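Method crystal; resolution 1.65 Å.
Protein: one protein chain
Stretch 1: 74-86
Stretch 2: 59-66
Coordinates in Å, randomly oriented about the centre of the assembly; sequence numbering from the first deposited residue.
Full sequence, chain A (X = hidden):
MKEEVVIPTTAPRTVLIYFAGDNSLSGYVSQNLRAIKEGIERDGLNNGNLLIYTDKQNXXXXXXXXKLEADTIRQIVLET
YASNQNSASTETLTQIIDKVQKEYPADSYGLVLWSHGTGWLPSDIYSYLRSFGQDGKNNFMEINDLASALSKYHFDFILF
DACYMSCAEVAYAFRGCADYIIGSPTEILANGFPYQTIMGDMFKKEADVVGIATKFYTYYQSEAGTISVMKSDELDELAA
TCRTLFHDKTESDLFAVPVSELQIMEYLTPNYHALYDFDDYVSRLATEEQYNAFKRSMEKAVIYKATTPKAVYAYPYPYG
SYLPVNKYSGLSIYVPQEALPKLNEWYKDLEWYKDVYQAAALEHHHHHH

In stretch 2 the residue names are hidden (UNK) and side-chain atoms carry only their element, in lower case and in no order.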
# COMPACT_ATOMS: atom_id res chain seq x y z
N ARG A 74 19.60 -15.55 12.89
CA ARG A 74 18.92 -16.42 13.90
C ARG A 74 17.44 -16.15 13.82
O ARG A 74 16.98 -15.00 13.92
CB ARG A 74 19.50 -16.12 15.31
CG ARG A 74 18.71 -16.66 16.55
CD ARG A 74 18.92 -18.13 16.80
NE ARG A 74 20.31 -18.52 16.99
CZ ARG A 74 20.71 -19.80 17.07
NH1 ARG A 74 19.80 -20.77 17.00
NH2 ARG A 74 21.99 -20.09 17.19
N GLN A 75 16.68 -17.20 13.57
CA GLN A 75 15.23 -17.07 13.66
C GLN A 75 14.74 -17.49 15.02
O GLN A 75 15.13 -18.56 15.52
CB GLN A 75 14.58 -17.88 12.54
CG GLN A 75 13.08 -17.88 12.54
CD GLN A 75 12.48 -18.26 11.16
OE1 GLN A 75 13.06 -18.01 10.07
NE2 GLN A 75 11.28 -18.86 11.20
N ILE A 76 13.94 -16.66 15.68
CA ILE A 76 13.44 -17.00 17.01
C ILE A 76 11.93 -17.06 16.91
O ILE A 76 11.30 -15.98 16.90
CB ILE A 76 13.86 -15.95 18.09
CG1 ILE A 76 15.40 -15.90 18.26
CG2 ILE A 76 13.25 -16.22 19.46
CD1 ILE A 76 15.88 -14.66 18.97
N VAL A 77 11.36 -18.30 16.88
CA VAL A 77 9.91 -18.48 16.67
C VAL A 77 9.30 -18.22 18.00
O VAL A 77 9.47 -19.07 18.92
CB VAL A 77 9.49 -19.88 16.13
CG1 VAL A 77 7.93 -20.06 16.09
CG2 VAL A 77 10.04 -20.14 14.72
N LEU A 78 8.69 -17.05 18.15
CA LEU A 78 8.10 -16.59 19.40
C LEU A 78 6.80 -17.26 19.79
O LEU A 78 6.67 -17.84 20.89
CB LEU A 78 7.84 -15.11 19.35
CG LEU A 78 9.12 -14.34 19.07
CD1 LEU A 78 8.81 -12.86 18.98
CD2 LEU A 78 10.12 -14.56 20.22
N GLU A 79 5.80 -17.11 18.93
CA GLU A 79 4.54 -17.73 19.26
C GLU A 79 4.01 -18.46 18.05
O GLU A 79 4.13 -17.98 16.92
CB GLU A 79 3.54 -16.71 19.76
CG GLU A 79 2.24 -17.37 20.21
CD GLU A 79 1.45 -16.50 21.15
OE1 GLU A 79 1.67 -15.26 21.14
OE2 GLU A 79 0.63 -17.05 21.91
N THR A 80 3.42 -19.62 18.29
CA THR A 80 2.80 -20.36 17.20
C THR A 80 1.32 -20.41 17.56
O THR A 80 0.96 -20.89 18.63
CB THR A 80 3.40 -21.75 17.06
OG1 THR A 80 4.76 -21.66 16.65
CG2 THR A 80 2.64 -22.60 16.04
N TYR A 81 0.46 -19.88 16.69
CA TYR A 81 -0.94 -19.66 17.04
C TYR A 81 -1.80 -20.85 16.64
O TYR A 81 -1.33 -21.70 15.90
CB TYR A 81 -1.43 -18.37 16.39
CG TYR A 81 -0.75 -17.16 16.96
CD1 TYR A 81 -1.23 -16.57 18.12
CD2 TYR A 81 0.36 -16.60 16.33
CE1 TYR A 81 -0.61 -15.46 18.66
CE2 TYR A 81 0.97 -15.51 16.83
CZ TYR A 81 0.48 -14.95 18.03
OH TYR A 81 1.08 -13.82 18.59
N ALA A 82 -3.03 -20.94 17.17
CA ALA A 82 -3.92 -22.03 16.77
C ALA A 82 -4.31 -21.80 15.31
O ALA A 82 -4.24 -20.67 14.81
CB ALA A 82 -5.15 -22.09 17.66
N SER A 83 -4.70 -22.86 14.60
CA SER A 83 -4.88 -22.68 13.16
C SER A 83 -6.24 -22.02 12.86
O SER A 83 -6.49 -21.62 11.71
CB SER A 83 -4.74 -23.99 12.39
OG SER A 83 -5.02 -23.77 11.02
N ASN A 84 -7.09 -21.87 13.87
CA ASN A 84 -8.33 -21.10 13.66
C ASN A 84 -8.12 -19.59 13.74
O ASN A 84 -9.08 -18.82 13.67
CB ASN A 84 -9.41 -21.50 14.66
CG ASN A 84 -9.03 -21.17 16.08
OD1 ASN A 84 -7.87 -20.90 16.36
ND2 ASN A 84 -9.99 -21.27 17.00
N GLN A 85 -6.87 -19.18 13.90
CA GLN A 85 -6.57 -17.79 13.87
C GLN A 85 -6.71 -17.38 12.42
O GLN A 85 -6.05 -17.93 11.54
CB GLN A 85 -5.17 -17.53 14.41
CG GLN A 85 -4.87 -16.04 14.39
CD GLN A 85 -3.45 -15.68 14.78
OE1 GLN A 85 -2.51 -15.99 14.07
NE2 GLN A 85 -3.31 -14.99 15.90
N ASN A 86 -7.58 -16.42 12.16
CA ASN A 86 -7.74 -15.88 10.81
C ASN A 86 -6.80 -14.72 10.54
O ASN A 86 -7.00 -13.62 11.06
CB ASN A 86 -9.17 -15.45 10.57
CG ASN A 86 -9.40 -14.91 9.18
OD1 ASN A 86 -8.55 -15.01 8.31
ND2 ASN A 86 -10.59 -14.36 8.97
N UNK A 59 1.01 -24.69 7.25
CA UNK A 59 1.85 -24.24 8.32
C UNK A 59 0.93 -23.51 9.28
O UNK A 59 -0.03 -22.84 8.83
o UNK A 59 5.94 -22.63 7.06
c UNK A 59 2.95 -23.31 7.77
o UNK A 59 5.13 -21.03 8.34
c UNK A 59 4.19 -23.20 8.58
c UNK A 59 5.17 -22.22 7.96
N UNK A 60 1.20 -23.60 10.58
CA UNK A 60 0.47 -22.80 11.56
C UNK A 60 0.93 -21.33 11.45
O UNK A 60 2.09 -21.08 11.07
c UNK A 60 0.70 -23.31 12.96
N UNK A 61 0.03 -20.38 11.80
CA UNK A 61 0.45 -18.97 11.89
C UNK A 61 1.47 -18.78 13.00
O UNK A 61 1.34 -19.39 14.09
c UNK A 61 -1.97 -19.20 11.83
c UNK A 61 -1.40 -20.55 12.14
c UNK A 61 -0.84 -18.22 12.22
N UNK A 62 2.45 -17.93 12.75
CA UNK A 62 3.52 -17.77 13.74
C UNK A 62 4.10 -16.38 13.69
O UNK A 62 4.15 -15.76 12.61
c UNK A 62 4.59 -18.80 13.51
c UNK A 62 6.20 -19.98 12.04
c UNK A 62 5.04 -18.99 12.13
n UNK A 62 7.03 -19.83 11.02
o UNK A 62 6.35 -20.85 12.90
N UNK A 63 4.52 -15.91 14.87
CA UNK A 63 5.22 -14.64 15.03
C UNK A 63 6.66 -14.97 15.39
O UNK A 63 6.88 -15.73 16.36
c UNK A 63 4.52 -13.79 16.11
c UNK A 63 5.16 -12.47 16.49
c UNK A 63 4.41 -11.90 17.70
c UNK A 63 5.08 -11.52 15.30
N UNK A 64 7.63 -14.44 14.64
CA UNK A 64 9.03 -14.78 14.96
C UNK A 64 9.90 -13.56 14.73
O UNK A 64 9.58 -12.68 13.95
c UNK A 64 10.40 -15.39 11.80
c UNK A 64 7.97 -16.24 10.62
c UNK A 64 9.02 -15.77 9.81
c UNK A 64 8.17 -16.29 12.04
c UNK A 64 9.55 -15.98 14.15
c UNK A 64 10.24 -15.33 10.39
c UNK A 64 9.36 -15.86 12.61
N UNK A 65 11.00 -13.53 15.43
CA UNK A 65 12.01 -12.49 15.27
C UNK A 65 13.11 -13.01 14.35
O UNK A 65 13.47 -14.23 14.34
c UNK A 65 12.54 -12.12 16.68
c UNK A 65 13.70 -11.08 16.54
n UNK A 65 14.86 -9.45 17.92
c UNK A 65 14.23 -10.63 17.91
o UNK A 65 14.08 -11.33 18.96
N UNK A 66 13.67 -12.11 13.55
CA UNK A 66 14.86 -12.44 12.80
C UNK A 66 15.92 -11.53 13.31
O UNK A 66 15.70 -10.31 13.34
c UNK A 66 14.71 -12.18 11.32
c UNK A 66 13.75 -13.13 10.63
c UNK A 66 14.20 -14.62 10.75
c UNK A 66 13.59 -12.74 9.12

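Position 59 carries three carbons in a row, the third bearing two oxygens: a carboxylate on a two-carbon stem, hence Glu59. It makes no contact with stretch 1, and a charged side chain is at ease here.

Position 60 has a single side-chain carbon, so it is Ala60. Its CB points toward stretch 1 and lies 3.7 Å from CG2 of Thr80, a small apolar contact.

At position 61 three carbons close a ring onto the backbone N, which identifies Pro61. Lacking an N-H, it can offer only its carbonyl, and O accepts from N of Tyr81 at 2.8 Å, nearly straight. The buried ring packs with CB 4.2 Å from CB of Tyr81 and 3.3 Å from OE1 of Gln85, which is hydrogen-bonded elsewhere in the structure.

Position 62 shows three carbons, the last holding one oxygen and one nitrogen: an amide, Gln62. It shares a face with Thr80 and Val77, and its OE1 is 3.6 Å from CG1 of Val77; the long stem brings the polar end alongside the neighbouring strand.

Position 63 has four carbons forked at the second, the pattern of Leu63. Buried, it fits an apolar setting: CB lies 4.0 Å from CE2 of Tyr81, near the plane of that ring, and CG 4.4 Å from CD1 of Leu78.

Position 64 has one carbon leading to a six-carbon ring without oxygen, so it is Phe64. CB lies 4.2 Å from CG2 of Val77, and NE2 of Gln75 sits over one ring face, which a flat aromatic surface can accommodate.

Position 65 repeats the amide pattern, three carbons ending in oxygen and nitrogen: Gln65. Its OE1, 3.8 Å from CD1 of Ile76, is hydrogen-bonded elsewhere, which helps this oxygen tolerate burial.

Position 66 again has four carbons forked at the second, Leu66. Its apolar side chain suits a buried place, with CD2 3.6 Å from OE1 of Gln75.

The contact is an antiparallel strand pairing. Gln65 and Ile76 exchange two bonds, N of Ile76 to O of Gln65 at 2.8 Å and N of Gln65 to O of Ile76 at 2.9 Å. Leu63 and Glu79 do likewise, N of Leu63 to O of Glu79 at 2.9 Å and N of Glu79 to O of Leu63 at 3.1 Å. Between these pairs a bulge shifts the register by one, and N of Leu78 adds a weak bond to O of Leu63 at 2.9 Å.

Stretch 2, residues 59-66: EAPQLFQL
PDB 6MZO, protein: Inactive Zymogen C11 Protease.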